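Endoglucanase (Komagataeibacter sucrofermentans, PDB 6VC5) probably catalyses the endohydrolysis of (1->4)-beta-D-glucosidic linkages in cellulose and related beta-glucans, as a family 8 glycoside hydrolase. Local coordinates at residues H32-G35 / Q36-M40; A46-Q49 / A50-E53; I55-W58 / A59-L63. All blocks are in the same frame, centred on the assembly; numbering follows the deposited sequence.

Contact 1 of 3, residues H32-G35 / Q36-M40; sequences HSEG and QGYGM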
loop_
_atom_site.group_PDB
_atom_site.type_symbol
_atom_site.label_atom_id
_atom_site.label_comp_id
_atom_site.label_asym_id
_atom_site.label_seq_id
_atom_site.Cartn_x
_atom_site.Cartn_y
_atom_site.Cartn_z
ATOM N N HIS A 32 -5.156 -11.004 -6.075
ATOM C CA HIS A 32 -3.864 -10.316 -6.124
ATOM C C HIS A 32 -3.146 -10.473 -4.800
ATOM O O HIS A 32 -3.780 -10.663 -3.789
ATOM C CB HIS A 32 -4.051 -8.812 -6.381
ATOM C CG HIS A 32 -4.632 -8.491 -7.715
ATOM N ND1 HIS A 32 -5.772 -7.743 -7.859
ATOM C CD2 HIS A 32 -4.234 -8.812 -8.966
ATOM C CE1 HIS A 32 -6.056 -7.620 -9.145
ATOM N NE2 HIS A 32 -5.139 -8.263 -9.837
ATOM N N SER A 33 -1.827 -10.369 -4.806
ATOM C CA SER A 33 -1.110 -10.388 -3.530
ATOM C C SER A 33 -1.520 -9.211 -2.651
ATOM O O SER A 33 -1.611 -9.349 -1.430
ATOM C CB SER A 33 0.414 -10.435 -3.734
ATOM O OG SER A 33 0.897 -9.262 -4.380
ATOM N N GLU A 34 -1.799 -8.051 -3.251
ATOM C CA GLU A 34 -2.242 -6.907 -2.467
ATOM C C GLU A 34 -3.591 -7.195 -1.815
ATOM O O GLU A 34 -3.813 -6.856 -0.649
ATOM C CB GLU A 34 -2.325 -5.674 -3.373
ATOM C CG GLU A 34 -2.820 -4.398 -2.705
ATOM C CD GLU A 34 -2.936 -3.228 -3.684
ATOM O OE1 GLU A 34 -2.672 -3.425 -4.894
ATOM O OE2 GLU A 34 -3.286 -2.108 -3.239
ATOM N N GLY A 35 -4.489 -7.854 -2.546
ATOM C CA GLY A 35 -5.797 -8.177 -1.994
ATOM C C GLY A 35 -5.743 -9.208 -0.880
ATOM O O GLY A 35 -6.456 -9.095 0.116
ATOM N N GLN A 36 -4.928 -10.249 -1.049
ATOM C CA GLN A 36 -4.757 -11.197 0.051
ATOM C C GLN A 36 -4.140 -10.488 1.254
ATOM O O GLN A 36 -4.530 -10.723 2.411
ATOM C CB GLN A 36 -3.872 -12.364 -0.396
ATOM C CG GLN A 36 -4.417 -13.182 -1.576
ATOM C CD GLN A 36 -5.778 -13.785 -1.296
ATOM O OE1 GLN A 36 -6.740 -13.502 -1.998
ATOM N NE2 GLN A 36 -5.862 -14.624 -0.260
ATOM N N GLY A 37 -3.213 -9.564 0.984
ATOM C CA GLY A 37 -2.604 -8.803 2.055
ATOM C C GLY A 37 -3.605 -7.957 2.813
ATOM O O GLY A 37 -3.557 -7.884 4.044
ATOM N N TYR A 38 -4.528 -7.311 2.092
ATOM C CA TYR A 38 -5.583 -6.555 2.762
ATOM C C TYR A 38 -6.466 -7.470 3.601
ATOM O O TYR A 38 -6.827 -7.132 4.734
ATOM C CB TYR A 38 -6.441 -5.782 1.751
ATOM C CG TYR A 38 -5.756 -4.607 1.094
ATOM C CD1 TYR A 38 -4.864 -3.806 1.797
ATOM C CD2 TYR A 38 -6.021 -4.297 -0.229
ATOM C CE1 TYR A 38 -4.239 -2.729 1.187
ATOM C CE2 TYR A 38 -5.409 -3.227 -0.844
ATOM C CZ TYR A 38 -4.515 -2.452 -0.140
ATOM O OH TYR A 38 -3.904 -1.390 -0.782
ATOM N N GLY A 39 -6.860 -8.618 3.043
ATOM C CA GLY A 39 -7.688 -9.542 3.801
ATOM C C GLY A 39 -7.007 -9.995 5.077
ATOM O O GLY A 39 -7.626 -10.039 6.145
ATOM N N MET A 40 -5.710 -10.303 4.983
ATOM C CA MET A 40 -4.943 -10.709 6.155
ATOM C C MET A 40 -4.801 -9.559 7.152
ATOM O O MET A 40 -4.975 -9.742 8.365
ATOM C CB MET A 40 -3.581 -11.217 5.689
ATOM C CG MET A 40 -3.652 -12.552 4.959
ATOM S SD MET A 40 -2.049 -12.961 4.180
ATOM C CE MET A 40 -0.988 -13.206 5.654
HETATM O O HOH W 1 -6.889 -11.145 -3.642
#
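The contact forms the N-terminal turns of helix 33-46, where Glu-34 and Tyr-38 meet one helical turn apart in a family whose catalytic domain is an (alpha/alpha)6 barrel. The Tyr-38 hydroxyl donates to Glu-34 OE2 over 2.6 Å, meeting the anti lone pair of OE2, on the side turned from the other carboxylate oxygen. Glu-34 holds CG trans to its backbone N (chi1 178°) and stays extended beyond it. Its chain therefore runs beside the phenol, with CG 3.4 Å from Tyr-38 CE2. The carboxylate and ring planes are inclined by 58°, which excludes a flat stack. At the base of the pair, Tyr-38 N donates to Glu-34 O at 2.9 Å; the same oxygen sits over one face of the ring, 3.4 Å from Tyr-38 CG.

His-32 is the N-cap, and its carbonyl O receives Gln-36 N in a nearly straight bond (3.0 Å, 170°). Gln-36 CG packs on that oxygen at 3.4 Å. Water 1 accepts from His-32 N and lies 2.9 Å from Gln-36 OE1. The Gln-36 amide is held further by Ile-22 N and Gly-20 O, while His-32 NE2 bonds to Glu-30.

Strand 30-32 leads directly into this helix start. From the helix, Tyr-38 packs on Leu-95 of helix 90-106 and on Tyr-300, Ala-304 and Leu-308 of helix 300-313, whereas Met-40 and Gln-36 contact helix 49-62.

Contact 2 of 3, residues A46-Q49 / A50-E53; sequences AGDQ and AAFE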
loop_
_atom_site.group_PDB
_atom_site.type_symbol
_atom_site.label_atom_id
_atom_site.label_comp_id
_atom_site.label_asym_id
_atom_site.label_seq_id
_atom_site.Cartn_x
_atom_site.Cartn_y
_atom_site.Cartn_z
ATOM N N ALA A 46 -9.079 -6.931 13.057
ATOM C CA ALA A 46 -10.413 -7.194 13.581
ATOM C C ALA A 46 -10.466 -8.377 14.543
ATOM O O ALA A 46 -11.478 -8.545 15.231
ATOM C CB ALA A 46 -11.372 -7.456 12.420
ATOM N N GLY A 47 -9.420 -9.194 14.606
ATOM C CA GLY A 47 -9.419 -10.354 15.480
ATOM C C GLY A 47 -10.155 -11.564 14.950
ATOM O O GLY A 47 -10.636 -12.379 15.739
ATOM N N ASP A 48 -10.247 -11.714 13.629
ATOM C CA ASP A 48 -10.978 -12.821 13.002
ATOM C C ASP A 48 -9.957 -13.870 12.562
ATOM O O ASP A 48 -9.506 -13.909 11.409
ATOM C CB ASP A 48 -11.803 -12.283 11.824
ATOM C CG ASP A 48 -12.697 -13.334 11.182
ATOM O OD1 ASP A 48 -12.610 -14.527 11.534
ATOM O OD2 ASP A 48 -13.509 -12.953 10.309
ATOM N N GLN A 49 -9.583 -14.739 13.507
ATOM C CA GLN A 49 -8.516 -15.693 13.224
ATOM C C GLN A 49 -8.936 -16.757 12.213
ATOM O O GLN A 49 -8.111 -17.201 11.405
ATOM C CB GLN A 49 -8.000 -16.339 14.510
ATOM C CG GLN A 49 -6.709 -17.101 14.264
ATOM C CD GLN A 49 -6.013 -17.532 15.535
ATOM O OE1 GLN A 49 -6.575 -17.442 16.634
ATOM N NE2 GLN A 49 -4.776 -18.006 15.392
ATOM N N ALA A 50 -10.197 -17.193 12.247
ATOM C CA ALA A 50 -10.641 -18.202 11.291
ATOM C C ALA A 50 -10.492 -17.700 9.862
ATOM O O ALA A 50 -10.085 -18.452 8.967
ATOM C CB ALA A 50 -12.090 -18.591 11.572
ATOM N N ALA A 51 -10.797 -16.423 9.634
ATOM C CA ALA A 51 -10.607 -15.861 8.304
ATOM C C ALA A 51 -9.127 -15.700 7.984
ATOM O O ALA A 51 -8.681 -16.078 6.894
ATOM C CB ALA A 51 -11.339 -14.524 8.173
ATOM N N PHE A 52 -8.353 -15.129 8.921
ATOM C CA PHE A 52 -6.931 -14.901 8.680
ATOM C C PHE A 52 -6.251 -16.188 8.240
ATOM O O PHE A 52 -5.507 -16.205 7.248
ATOM C CB PHE A 52 -6.246 -14.370 9.947
ATOM C CG PHE A 52 -4.772 -14.102 9.752
ATOM C CD1 PHE A 52 -4.339 -12.834 9.385
ATOM C CD2 PHE A 52 -3.836 -15.124 9.838
ATOM C CE1 PHE A 52 -2.999 -12.570 9.167
ATOM C CE2 PHE A 52 -2.490 -14.876 9.594
ATOM C CZ PHE A 52 -2.071 -13.599 9.260
ATOM N N GLU A 53 -6.516 -17.278 8.970
ATOM C CA GLU A 53 -5.827 -18.547 8.748
ATOM C C GLU A 53 -5.994 -19.029 7.311
ATOM O O GLU A 53 -5.016 -19.421 6.661
ATOM C CB GLU A 53 -6.356 -19.596 9.738
ATOM C CG GLU A 53 -5.376 -20.717 10.093
ATOM C CD GLU A 53 -5.477 -21.151 11.556
ATOM O OE1 GLU A 53 -4.641 -21.967 12.012
ATOM O OE2 GLU A 53 -6.389 -20.664 12.261
HETATM O O HOH W 2 -12.573 -16.608 14.180
#
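A trans first torsion (chi1 -175°) places Asp-48 CG opposite its backbone N and beside the carbonyl carbon, so that the carboxylate reaches the first turn of helix 49-62. There Ala-51 N donates to Asp-48 OD1 over 3.2 Å, a capping bond with an N-H...O angle of 159°. The donor comes from above the carboxylate, 63° out of its plane. The same pose rests the carboxylate on the Ala-51 methyl, with OD2 3.4 Å from Ala-51 CB.

Ala-50 N, one residue earlier, is met by water 2 at 3.1 Å, and that water also gives a weak bond to Asp-48 OD1. The other oxygen, OD2, is engaged by Arg-12 in a salt bridge and by Trp-8 NE1, both on helix 4-15; the arginine would be expected to favour the charged form of the carboxylate.

Regular helix bonding begins with Phe-52 N to Asp-48 O at 3.0 Å and continues with Glu-53 N to Gln-49 O at 2.9 Å. Gln-49 and Glu-53 meet loosely, CG to OE2 at 4.1 Å.

Just before the cap, Gly-47 has positive phi and is the C-prime residue of a Schellman motif: Gly-47 N bonds to Ala-44 O and Asp-48 N to Ser-43 O. Here a Schellman termination followed directly by an aspartate N-cap connects helix 33-46 to helix 49-62 with a short turn.

Contact 3 of 3, residues I55-W58 / A59-L63; sequences IWVW and ARTNL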
loop_
_atom_site.group_PDB
_atom_site.type_symbol
_atom_site.label_atom_id
_atom_site.label_comp_id
_atom_site.label_asym_id
_atom_site.label_seq_id
_atom_site.Cartn_x
_atom_site.Cartn_y
_atom_site.Cartn_z
ATOM N N ILE A 55 -7.037 -17.190 4.619
ATOM C CA ILE A 55 -6.516 -16.232 3.640
ATOM C C ILE A 55 -5.006 -16.396 3.479
ATOM O O ILE A 55 -4.482 -16.415 2.360
ATOM C CB ILE A 55 -6.900 -14.795 4.027
ATOM C CG1 ILE A 55 -8.418 -14.632 4.104
ATOM C CG2 ILE A 55 -6.290 -13.807 3.011
ATOM C CD1 ILE A 55 -8.840 -13.394 4.879
ATOM N N TRP A 56 -4.292 -16.558 4.593
ATOM C CA TRP A 56 -2.853 -16.793 4.527
ATOM C C TRP A 56 -2.513 -18.134 3.872
ATOM O O TRP A 56 -1.629 -18.198 3.015
ATOM C CB TRP A 56 -2.239 -16.660 5.921
ATOM C CG TRP A 56 -0.817 -17.155 6.034
ATOM C CD1 TRP A 56 -0.330 -18.001 7.000
ATOM C CD2 TRP A 56 0.307 -16.816 5.202
ATOM N NE1 TRP A 56 1.006 -18.218 6.806
ATOM C CE2 TRP A 56 1.424 -17.516 5.708
ATOM C CE3 TRP A 56 0.475 -16.023 4.060
ATOM C CZ2 TRP A 56 2.692 -17.429 5.125
ATOM C CZ3 TRP A 56 1.748 -15.937 3.487
ATOM C CH2 TRP A 56 2.830 -16.639 4.024
ATOM N N VAL A 57 -3.191 -19.220 4.259
ATOM C CA VAL A 57 -2.887 -20.511 3.639
ATOM C C VAL A 57 -3.108 -20.455 2.129
ATOM O O VAL A 57 -2.301 -20.982 1.350
ATOM C CB VAL A 57 -3.678 -21.652 4.309
ATOM C CG1 VAL A 57 -3.566 -22.923 3.496
ATOM C CG2 VAL A 57 -3.136 -21.894 5.702
ATOM N N TRP A 58 -4.177 -19.784 1.681
ATOM C CA TRP A 58 -4.390 -19.666 0.243
ATOM C C TRP A 58 -3.252 -18.898 -0.422
ATOM O O TRP A 58 -2.725 -19.322 -1.463
ATOM C CB TRP A 58 -5.742 -19.018 -0.075
ATOM C CG TRP A 58 -6.087 -19.166 -1.541
ATOM C CD1 TRP A 58 -6.800 -20.177 -2.115
ATOM C CD2 TRP A 58 -5.669 -18.307 -2.618
ATOM N NE1 TRP A 58 -6.875 -19.982 -3.478
ATOM C CE2 TRP A 58 -6.182 -18.849 -3.809
ATOM C CE3 TRP A 58 -4.921 -17.127 -2.680
ATOM C CZ2 TRP A 58 -5.976 -18.242 -5.058
ATOM C CZ3 TRP A 58 -4.715 -16.527 -3.922
ATOM C CH2 TRP A 58 -5.244 -17.090 -5.090
ATOM N N ALA A 59 -2.847 -17.770 0.169
ATOM C CA ALA A 59 -1.786 -16.966 -0.439
ATOM C C ALA A 59 -0.459 -17.720 -0.456
ATOM O O ALA A 59 0.288 -17.662 -1.440
ATOM C CB ALA A 59 -1.625 -15.648 0.313
ATOM N N ARG A 60 -0.127 -18.400 0.644
ATOM C CA ARG A 60 1.127 -19.143 0.695
ATOM C C ARG A 60 1.132 -20.264 -0.333
ATOM O O ARG A 60 2.125 -20.465 -1.048
ATOM C CB ARG A 60 1.313 -19.707 2.101
ATOM C CG ARG A 60 2.670 -20.334 2.348
ATOM C CD ARG A 60 2.706 -20.959 3.738
ATOM N NE ARG A 60 1.818 -22.116 3.831
ATOM C CZ ARG A 60 1.247 -22.541 4.956
ATOM N NH1 ARG A 60 1.470 -21.908 6.099
ATOM N NH2 ARG A 60 0.450 -23.603 4.935
ATOM N N THR A 61 0.011 -20.982 -0.446
ATOM C CA THR A 61 -0.084 -22.132 -1.337
ATOM C C THR A 61 -0.042 -21.721 -2.801
ATOM O O THR A 61 0.608 -22.383 -3.617
ATOM C CB THR A 61 -1.381 -22.880 -1.042
ATOM O OG1 THR A 61 -1.366 -23.339 0.316
ATOM C CG2 THR A 61 -1.565 -24.071 -2.000
ATOM N N ASN A 62 -0.718 -20.629 -3.155
ATOM C CA ASN A 62 -0.934 -20.315 -4.560
ATOM C C ASN A 62 -0.047 -19.210 -5.105
ATOM O O ASN A 62 0.219 -19.204 -6.318
ATOM C CB ASN A 62 -2.401 -19.952 -4.814
ATOM C CG ASN A 62 -3.322 -21.136 -4.643
ATOM O OD1 ASN A 62 -3.465 -21.960 -5.552
ATOM N ND2 ASN A 62 -3.935 -21.248 -3.472
ATOM N N LEU A 63 0.407 -18.277 -4.266
ATOM C CA LEU A 63 1.159 -17.118 -4.732
ATOM C C LEU A 63 2.613 -17.084 -4.287
ATOM O O LEU A 63 3.437 -16.521 -5.003
ATOM C CB LEU A 63 0.490 -15.802 -4.294
ATOM C CG LEU A 63 -0.929 -15.539 -4.803
ATOM C CD1 LEU A 63 -1.421 -14.197 -4.237
ATOM C CD2 LEU A 63 -0.959 -15.550 -6.320
#
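Val-57 O is gripped twice by Thr-61 at the C-terminal end of helix 49-62: by the hydroxyl OG1 at 2.7 Å and by the backbone N at 2.9 Å. The two donors reach the oxygen from opposite faces of its carbonyl plane. Thr-61 can double the backbone bond because its OG1 lies on the N side of the residue, folded back toward the preceding turn.

One residue on, the pattern recurs with an amide. Trp-58 O accepts from Asn-62 N at 2.9 Å and from Asn-62 ND2 at 3.0 Å, the oxygen lying close to the plane of the Asn-62 amide. Two successive carbonyls one turn before the helix end thus each take a side-chain donor from the last turn besides the helical one.

Having bonded to the carbonyl, the Asn-62 amide also lies over one face of the Trp-58 indole, its plane tilted 28° from the ring. Asn-62 CB makes a CH-pi contact there, 3.9 Å from the centroid of the six-membered ring of Trp-58. Trp-56 receives Arg-60 similarly: Arg-60 CB stands over the face, 3.9 Å from the centroid of the Trp-56 six-membered ring and 9° off its normal. Arg-60 CG and CD continue the aliphatic cover near Trp-56 CZ2. The guanidinium plane is turned 79° from the indole.

Around these pairs, Trp-56 packs on Ile-96 and Leu-100 of helix 90-106, while Tyr-75 of strand 74-76 meets Trp-58 edge-to-face. Past Asn-62, Leu-63 CG lies 4.0 Å from Trp-58 CZ3.

Overall arrangement
Contacts 1, 2 and 3 follow in series along two consecutive helices, 33-46 and 49-62, joined by the turn in contact 2. Contact 1 lies about 10 Å from the chain centre, against about 20 and 19 Å for contacts 2 and 3 (centre to centre). Its centre is about 10 Å from that of contact 3 and 13 Å from that of contact 2. Met-40 links all three: its O is 3.3 Å from Phe-52 CD1, and its CE is 3.6 Å from Trp-56 CE3. Gln-36 NE2 also touches contact 3, 3.6 Å from Trp-58 CE3. Contacts 2 and 3, about 14 Å apart between centres, share helix 49-62 but adjoin only through the sequence.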